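Local coordinates for protein alanine racemase (Oenococcus oeni PSU-1, PDB 3HUR) that belongs to the alanine racemase family, pairing an N-terminal TIM-barrel domain with a C-terminal domain rich in beta strands, at residues A52-V66 with L75-L87. Numbering follows the deposited sequence.
Sequences AKAFQETASADALIV and LRQADLTLPIWVL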
ATOM      1  N   ALA A  52      16.300  -7.383 -28.323  1.00 26.89           N
ATOM      2  CA  ALA A  52      17.460  -7.170 -29.169  1.00 28.32           C
ATOM      3  C   ALA A  52      17.682  -8.277 -30.202  1.00 29.40           C
ATOM      4  O   ALA A  52      17.895  -7.975 -31.367  1.00 31.36           O
ATOM      5  CB  ALA A  52      18.668  -6.989 -28.361  1.00 27.77           C
ATOM      6  N   LYS A  53      17.638  -9.539 -29.800  1.00 30.12           N
ATOM      7  CA  LYS A  53      17.763 -10.631 -30.741  1.00 30.55           C
ATOM      8  C   LYS A  53      16.675 -10.565 -31.804  1.00 31.41           C
ATOM      9  O   LYS A  53      16.944 -10.798 -32.965  1.00 31.82           O
ATOM     10  CB  LYS A  53      17.641 -11.984 -30.057  1.00 30.40           C
ATOM     11  CG  LYS A  53      18.829 -12.399 -29.263  1.00 32.38           C
ATOM     12  CD  LYS A  53      18.521 -13.726 -28.587  1.00 36.58           C
ATOM     13  CE  LYS A  53      19.722 -14.293 -27.844  1.00 40.90           C
ATOM     14  NZ  LYS A  53      20.724 -14.923 -28.779  1.00 43.69           N
ATOM     15  N   ALA A  54      15.437 -10.309 -31.410  1.00 32.15           N
ATOM     16  CA  ALA A  54      14.376 -10.159 -32.398  1.00 33.27           C
ATOM     17  C   ALA A  54      14.702  -9.007 -33.383  1.00 33.94           C
ATOM     18  O   ALA A  54      14.410  -9.105 -34.563  1.00 34.38           O
ATOM     19  CB  ALA A  54      13.058  -9.907 -31.734  1.00 32.70           C
ATOM     20  N   PHE A  55      15.302  -7.925 -32.909  1.00 33.98           N
ATOM     21  CA  PHE A  55      15.572  -6.836 -33.824  1.00 34.55           C
ATOM     22  C   PHE A  55      16.746  -7.146 -34.765  1.00 36.29           C
ATOM     23  O   PHE A  55      16.750  -6.643 -35.893  1.00 37.03           O
ATOM     24  CB  PHE A  55      15.857  -5.526 -33.091  1.00 33.56           C
ATOM     25  CG  PHE A  55      14.749  -5.050 -32.200  1.00 28.06           C
ATOM     26  CD1 PHE A  55      13.450  -5.323 -32.474  1.00 25.47           C
ATOM     27  CD2 PHE A  55      15.037  -4.315 -31.069  1.00 25.35           C
ATOM     28  CE1 PHE A  55      12.455  -4.859 -31.637  1.00 26.51           C
ATOM     29  CE2 PHE A  55      14.059  -3.856 -30.248  1.00 23.54           C
ATOM     30  CZ  PHE A  55      12.772  -4.134 -30.518  1.00 23.93           C
ATOM     31  N   GLN A  56      17.739  -7.917 -34.293  1.00 37.21           N
ATOM     32  CA  GLN A  56      18.931  -8.285 -35.116  1.00 38.18           C
ATOM     33  C   GLN A  56      18.544  -9.241 -36.245  1.00 38.90           C
ATOM     34  O   GLN A  56      19.015  -9.127 -37.360  1.00 39.23           O
ATOM     35  CB  GLN A  56      20.030  -8.941 -34.269  1.00 38.09           C
ATOM     36  CG  GLN A  56      21.367  -9.053 -34.973  1.00 36.85           C
ATOM     37  CD  GLN A  56      22.499  -9.556 -34.068  1.00 36.48           C
ATOM     38  OE1 GLN A  56      23.268  -8.771 -33.520  1.00 39.57           O
ATOM     39  NE2 GLN A  56      22.597 -10.861 -33.908  1.00 34.61           N
ATOM     40  N   GLU A  57      17.629 -10.149 -35.956  1.00 39.60           N
ATOM     41  CA  GLU A  57      17.302 -11.200 -36.874  1.00 39.92           C
ATOM     42  C   GLU A  57      16.422 -10.683 -37.978  1.00 39.35           C
ATOM     43  O   GLU A  57      16.443 -11.224 -39.094  1.00 39.43           O
ATOM     44  CB  GLU A  57      16.627 -12.372 -36.146  1.00 40.52           C
ATOM     45  CG  GLU A  57      15.440 -13.073 -36.919  1.00 42.55           C
ATOM     46  CD  GLU A  57      15.890 -14.094 -37.948  1.00 45.33           C
ATOM     47  OE1 GLU A  57      17.091 -14.376 -37.985  1.00 47.92           O
ATOM     48  OE2 GLU A  57      15.041 -14.633 -38.704  1.00 48.43           O
ATOM     49  N   THR A  58      15.606  -9.693 -37.659  1.00 38.60           N
ATOM     50  CA  THR A  58      14.685  -9.130 -38.637  1.00 38.30           C
ATOM     51  C   THR A  58      15.280  -7.891 -39.287  1.00 38.50           C
ATOM     52  O   THR A  58      14.678  -7.310 -40.165  1.00 39.20           O
ATOM     53  CB  THR A  58      13.371  -8.708 -37.986  1.00 38.49           C
ATOM     54  OG1 THR A  58      13.647  -7.800 -36.890  1.00 37.66           O
ATOM     55  CG2 THR A  58      12.616  -9.926 -37.528  1.00 36.94           C
ATOM     56  N   ALA A  59      16.441  -7.464 -38.820  1.00 38.85           N
ATOM     57  CA  ALA A  59      17.124  -6.306 -39.390  1.00 39.37           C
ATOM     58  C   ALA A  59      16.316  -5.019 -39.190  1.00 38.97           C
ATOM     59  O   ALA A  59      16.511  -4.036 -39.910  1.00 39.58           O
ATOM     60  CB  ALA A  59      17.410  -6.529 -40.865  1.00 38.68           C
ATOM     61  N   SER A  60      15.445  -5.025 -38.184  1.00 38.22           N
ATOM     62  CA  SER A  60      14.508  -3.942 -37.982  1.00 36.98           C
ATOM     63  C   SER A  60      15.098  -2.842 -37.149  1.00 36.02           C
ATOM     64  O   SER A  60      14.502  -1.752 -37.060  1.00 36.79           O
ATOM     65  CB  SER A  60      13.197  -4.466 -37.411  1.00 36.93           C
ATOM     66  OG  SER A  60      13.366  -4.919 -36.092  1.00 38.68           O
ATOM     67  N   ALA A  61      16.278  -3.100 -36.579  1.00 34.91           N
ATOM     68  CA  ALA A  61      17.115  -2.080 -35.912  1.00 33.93           C
ATOM     69  C   ALA A  61      18.576  -2.179 -36.382  1.00 33.43           C
ATOM     70  O   ALA A  61      19.068  -3.267 -36.557  1.00 32.69           O
ATOM     71  CB  ALA A  61      17.071  -2.266 -34.422  1.00 33.65           C
ATOM     72  N   ASP A  62      19.262  -1.045 -36.509  1.00 33.21           N
ATOM     73  CA  ASP A  62      20.654  -0.987 -36.946  1.00 33.87           C
ATOM     74  C   ASP A  62      21.641  -0.747 -35.803  1.00 33.93           C
ATOM     75  O   ASP A  62      22.872  -0.872 -35.973  1.00 34.90           O
ATOM     76  CB  ASP A  62      20.815   0.142 -37.979  1.00 34.19           C
ATOM     77  CG  ASP A  62      19.710   0.119 -39.028  1.00 36.27           C
ATOM     78  OD1 ASP A  62      19.729  -0.778 -39.911  1.00 39.54           O
ATOM     79  OD2 ASP A  62      18.788   0.947 -38.919  1.00 34.67           O
ATOM     80  N   ALA A  63      21.124  -0.311 -34.664  1.00 32.80           N
ATOM     81  CA  ALA A  63      21.899  -0.323 -33.421  1.00 31.40           C
ATOM     82  C   ALA A  63      20.978  -0.461 -32.199  1.00 30.38           C
ATOM     83  O   ALA A  63      19.745  -0.433 -32.286  1.00 29.50           O
ATOM     84  CB  ALA A  63      22.718   0.889 -33.312  1.00 31.13           C
ATOM     85  N   LEU A  64      21.601  -0.598 -31.055  1.00 29.73           N
ATOM     86  CA  LEU A  64      20.875  -0.741 -29.813  1.00 29.12           C
ATOM     87  C   LEU A  64      21.448   0.273 -28.867  1.00 27.84           C
ATOM     88  O   LEU A  64      22.655   0.421 -28.814  1.00 27.13           O
ATOM     89  CB  LEU A  64      21.093  -2.145 -29.224  1.00 29.03           C
ATOM     90  CG  LEU A  64      20.748  -3.310 -30.142  1.00 28.63           C
ATOM     91  CD1 LEU A  64      21.247  -4.635 -29.528  1.00 25.63           C
ATOM     92  CD2 LEU A  64      19.277  -3.322 -30.411  1.00 24.28           C
ATOM     93  N   ILE A  65      20.583   0.959 -28.122  1.00 27.70           N
ATOM     94  CA  ILE A  65      21.031   1.909 -27.070  1.00 27.59           C
ATOM     95  C   ILE A  65      20.548   1.396 -25.693  1.00 27.47           C
ATOM     96  O   ILE A  65      19.390   0.986 -25.541  1.00 27.36           O
ATOM     97  CB  ILE A  65      20.446   3.334 -27.312  1.00 27.38           C
ATOM     98  CG1 ILE A  65      20.684   3.788 -28.764  1.00 28.53           C
ATOM     99  CG2 ILE A  65      21.045   4.314 -26.353  1.00 27.34           C
ATOM    100  CD1 ILE A  65      20.094   5.228 -29.187  1.00 26.16           C
ATOM    101  N   VAL A  66      21.445   1.415 -24.718  1.00 27.77           N
ATOM    102  CA  VAL A  66      21.175   0.953 -23.376  1.00 27.91           C
ATOM    103  C   VAL A  66      21.796   1.942 -22.378  1.00 29.73           C
ATOM    104  O   VAL A  66      22.526   2.857 -22.804  1.00 29.23           O
ATOM    105  CB  VAL A  66      21.694  -0.503 -23.125  1.00 27.36           C
ATOM    106  CG1 VAL A  66      21.081  -1.511 -24.139  1.00 25.32           C
ATOM    107  CG2 VAL A  66      23.142  -0.541 -23.140  1.00 23.61           C
ATOM    108  N   LEU A  75      24.536  -8.164 -23.419  1.00 32.63           N
ATOM    109  CA  LEU A  75      24.053  -8.291 -24.775  1.00 32.34           C
ATOM    110  C   LEU A  75      25.159  -8.949 -25.646  1.00 32.97           C
ATOM    111  O   LEU A  75      24.882  -9.827 -26.467  1.00 32.21           O
ATOM    112  CB  LEU A  75      23.635  -6.910 -25.303  1.00 32.15           C
ATOM    113  CG  LEU A  75      22.293  -6.287 -24.826  1.00 30.86           C
ATOM    114  CD1 LEU A  75      22.193  -4.786 -25.180  1.00 28.46           C
ATOM    115  CD2 LEU A  75      21.120  -7.025 -25.489  1.00 28.71           C
ATOM    116  N   ARG A  76      26.416  -8.564 -25.432  1.00 33.95           N
ATOM    117  CA  ARG A  76      27.520  -9.113 -26.244  1.00 35.70           C
ATOM    118  C   ARG A  76      27.669 -10.596 -25.995  1.00 37.10           C
ATOM    119  O   ARG A  76      27.733 -11.373 -26.932  1.00 36.94           O
ATOM    120  CB  ARG A  76      28.854  -8.397 -25.971  1.00 35.20           C
ATOM    121  CG  ARG A  76      28.927  -7.018 -26.544  1.00 35.10           C
ATOM    122  CD  ARG A  76      28.946  -7.069 -28.072  1.00 34.86           C
ATOM    123  NE  ARG A  76      29.029  -5.724 -28.663  1.00 31.01           N
ATOM    124  CZ  ARG A  76      28.313  -5.338 -29.698  1.00 29.83           C
ATOM    125  NH1 ARG A  76      27.458  -6.163 -30.258  1.00 33.00           N
ATOM    126  NH2 ARG A  76      28.406  -4.115 -30.162  1.00 33.24           N
ATOM    127  N   GLN A  77      27.694 -10.969 -24.714  1.00 38.79           N
ATOM    128  CA  GLN A  77      27.623 -12.354 -24.307  1.00 39.92           C
ATOM    129  C   GLN A  77      26.488 -13.122 -24.954  1.00 39.48           C
ATOM    130  O   GLN A  77      26.630 -14.319 -25.175  1.00 39.56           O
ATOM    131  CB  GLN A  77      27.405 -12.474 -22.809  1.00 40.81           C
ATOM    132  CG  GLN A  77      28.639 -12.355 -21.951  1.00 44.49           C
ATOM    133  CD  GLN A  77      28.429 -13.012 -20.578  1.00 48.36           C
ATOM    134  OE1 GLN A  77      27.280 -13.143 -20.092  1.00 51.59           O
ATOM    135  NE2 GLN A  77      29.529 -13.425 -19.953  1.00 46.03           N
ATOM    136  N   ALA A  78      25.346 -12.478 -25.202  1.00 39.10           N
ATOM    137  CA  ALA A  78      24.193 -13.188 -25.795  1.00 38.52           C
ATOM    138  C   ALA A  78      24.252 -13.251 -27.304  1.00 39.03           C
ATOM    139  O   ALA A  78      23.261 -13.630 -27.940  1.00 38.39           O
ATOM    140  CB  ALA A  78      22.914 -12.575 -25.349  1.00 37.86           C
ATOM    141  N   ASP A  79      25.406 -12.857 -27.866  1.00 40.53           N
ATOM    142  CA  ASP A  79      25.734 -12.931 -29.315  1.00 41.30           C
ATOM    143  C   ASP A  79      25.028 -11.893 -30.151  1.00 41.15           C
ATOM    144  O   ASP A  79      24.826 -12.070 -31.350  1.00 41.66           O
ATOM    145  CB  ASP A  79      25.499 -14.334 -29.904  1.00 41.72           C
ATOM    146  CG  ASP A  79      26.431 -15.392 -29.308  1.00 44.95           C
ATOM    147  OD1 ASP A  79      27.629 -15.095 -29.014  1.00 46.32           O
ATOM    148  OD2 ASP A  79      25.958 -16.541 -29.133  1.00 49.92           O
ATOM    149  N   LEU A  80      24.667 -10.780 -29.537  1.00 41.20           N
ATOM    150  CA  LEU A  80      24.239  -9.631 -30.320  1.00 40.86           C
ATOM    151  C   LEU A  80      25.456  -8.963 -30.934  1.00 41.01           C
ATOM    152  O   LEU A  80      26.460  -8.729 -30.231  1.00 41.02           O
ATOM    153  CB  LEU A  80      23.444  -8.678 -29.436  1.00 40.91           C
ATOM    154  CG  LEU A  80      22.079  -9.341 -29.318  1.00 40.42           C
ATOM    155  CD1 LEU A  80      21.728  -9.647 -27.871  1.00 40.77           C
ATOM    156  CD2 LEU A  80      21.037  -8.545 -30.090  1.00 37.06           C
ATOM    157  N   THR A  81      25.376  -8.680 -32.235  1.00 40.11           N
ATOM    158  CA  THR A  81      26.527  -8.167 -32.974  1.00 39.84           C
ATOM    159  C   THR A  81      26.341  -6.751 -33.463  1.00 39.31           C
ATOM    160  O   THR A  81      27.321  -6.110 -33.855  1.00 39.88           O
ATOM    161  CB  THR A  81      26.858  -9.051 -34.191  1.00 39.83           C
ATOM    162  OG1 THR A  81      25.676  -9.249 -34.975  1.00 40.96           O
ATOM    163  CG2 THR A  81      27.399 -10.407 -33.730  1.00 39.28           C
ATOM    164  N   LEU A  82      25.105  -6.257 -33.452  1.00 38.22           N
ATOM    165  CA  LEU A  82      24.847  -4.878 -33.819  1.00 36.63           C
ATOM    166  C   LEU A  82      25.655  -3.970 -32.952  1.00 36.26           C
ATOM    167  O   LEU A  82      26.078  -4.340 -31.849  1.00 36.60           O
ATOM    168  CB  LEU A  82      23.397  -4.512 -33.644  1.00 36.60           C
ATOM    169  CG  LEU A  82      22.423  -5.262 -34.536  1.00 35.69           C
ATOM    170  CD1 LEU A  82      21.020  -4.889 -34.164  1.00 32.48           C
ATOM    171  CD2 LEU A  82      22.687  -4.968 -35.978  1.00 35.34           C
ATOM    172  N   PRO A  83      25.941  -2.768 -33.459  1.00 35.74           N
ATOM    173  CA  PRO A  83      26.633  -1.824 -32.554  1.00 34.78           C
ATOM    174  C   PRO A  83      25.717  -1.402 -31.387  1.00 33.87           C
ATOM    175  O   PRO A  83      24.509  -1.315 -31.537  1.00 32.93           O
ATOM    176  CB  PRO A  83      26.986  -0.633 -33.443  1.00 34.93           C
ATOM    177  CG  PRO A  83      26.204  -0.850 -34.768  1.00 35.53           C
ATOM    178  CD  PRO A  83      25.732  -2.260 -34.831  1.00 34.97           C
ATOM    179  N   ILE A  84      26.331  -1.126 -30.243  1.00 33.36           N
ATOM    180  CA  ILE A  84      25.633  -0.806 -29.025  1.00 32.35           C
ATOM    181  C   ILE A  84      26.221   0.433 -28.455  1.00 32.34           C
ATOM    182  O   ILE A  84      27.429   0.624 -28.468  1.00 32.97           O
ATOM    183  CB  ILE A  84      25.794  -1.918 -27.953  1.00 32.28           C
ATOM    184  CG1 ILE A  84      25.010  -3.163 -28.366  1.00 31.17           C
ATOM    185  CG2 ILE A  84      25.285  -1.427 -26.613  1.00 30.09           C
ATOM    186  CD1 ILE A  84      25.656  -4.445 -28.006  1.00 30.77           C
ATOM    187  N   TRP A  85      25.352   1.254 -27.902  1.00 31.99           N
ATOM    188  CA  TRP A  85      25.731   2.570 -27.456  1.00 32.25           C
ATOM    189  C   TRP A  85      25.220   2.673 -26.046  1.00 32.79           C
ATOM    190  O   TRP A  85      24.037   2.531 -25.799  1.00 32.53           O
ATOM    191  CB  TRP A  85      25.055   3.574 -28.402  1.00 32.18           C
ATOM    192  CG  TRP A  85      25.100   5.020 -28.067  1.00 31.58           C
ATOM    193  CD1 TRP A  85      25.754   5.636 -27.028  1.00 32.66           C
ATOM    194  CD2 TRP A  85      24.488   6.063 -28.832  1.00 29.05           C
ATOM    195  NE1 TRP A  85      25.533   6.996 -27.089  1.00 32.37           N
ATOM    196  CE2 TRP A  85      24.770   7.269 -28.200  1.00 28.98           C
ATOM    197  CE3 TRP A  85      23.694   6.073 -29.980  1.00 29.05           C
ATOM    198  CZ2 TRP A  85      24.298   8.475 -28.674  1.00 30.04           C
ATOM    199  CZ3 TRP A  85      23.225   7.271 -30.446  1.00 29.88           C
ATOM    200  CH2 TRP A  85      23.532   8.457 -29.798  1.00 29.65           C
ATOM    201  N   VAL A  86      26.131   2.894 -25.121  1.00 34.01           N
ATOM    202  CA  VAL A  86      25.812   3.012 -23.723  1.00 35.21           C
ATOM    203  C   VAL A  86      25.742   4.484 -23.349  1.00 36.51           C
ATOM    204  O   VAL A  86      26.619   5.251 -23.701  1.00 37.17           O
ATOM    205  CB  VAL A  86      26.868   2.251 -22.899  1.00 35.57           C
ATOM    206  CG1 VAL A  86      26.589   2.379 -21.365  1.00 34.67           C
ATOM    207  CG2 VAL A  86      26.860   0.809 -23.347  1.00 33.65           C
ATOM    208  N   LEU A  87      24.714   4.883 -22.604  1.00 38.52           N
ATOM    209  CA  LEU A  87      24.328   6.289 -22.598  1.00 39.72           C
ATOM    210  C   LEU A  87      25.064   7.228 -21.656  1.00 40.97           C
ATOM    211  O   LEU A  87      25.215   8.454 -22.004  1.00 42.91           O
ATOM    212  CB  LEU A  87      22.821   6.468 -22.429  1.00 39.66           C
ATOM    213  CG  LEU A  87      22.052   6.352 -23.742  1.00 40.53           C
ATOM    214  CD1 LEU A  87      20.577   6.641 -23.505  1.00 41.60           C
ATOM    215  CD2 LEU A  87      22.613   7.309 -24.780  1.00 41.15           C
TER
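L64 and V66 point from strand 63-66 to the same side as I84 and V86 of strand 84-86, and the pairing of these neighbours illustrates how helices pack on one face of a parallel strand pair. Backbone bonds alternate across the pair: L64 N donates to P83 O, W85 N to L64 O, and V66 N to W85 O. On the helix-covered side the packing is close. V66 and L75 meet tip to tip, CG1 to CD1 at 3.6 Å, while L64 crosses L80 at about a right angle, and L80 CD2 also presses on A52 CB of helix 48-57. On the other side, I65 runs alongside W85 and sets its CD1 3.8 Å from CE3 of the indole, whose ring meets Y163 edge-to-face.

Toward the solvent side, polar bonds join helix 48-57 to the turn after helix 69-77. Q56 turns its CG away from its own backbone N (chi1 -167°) and runs out extended, so that OE1 accepts from L82 N at 3.1 Å; T81 N also points at OE1, but at a separation too short to be taken literally. K53 bends at its last torsion to bring NZ within 3.0 Å of A78 O, at the Schellman-capped end of helix 69-77. Parallel strands 63-66 and 84-86, joined through that helix, form a beta-alpha-beta unit of the TIM barrel.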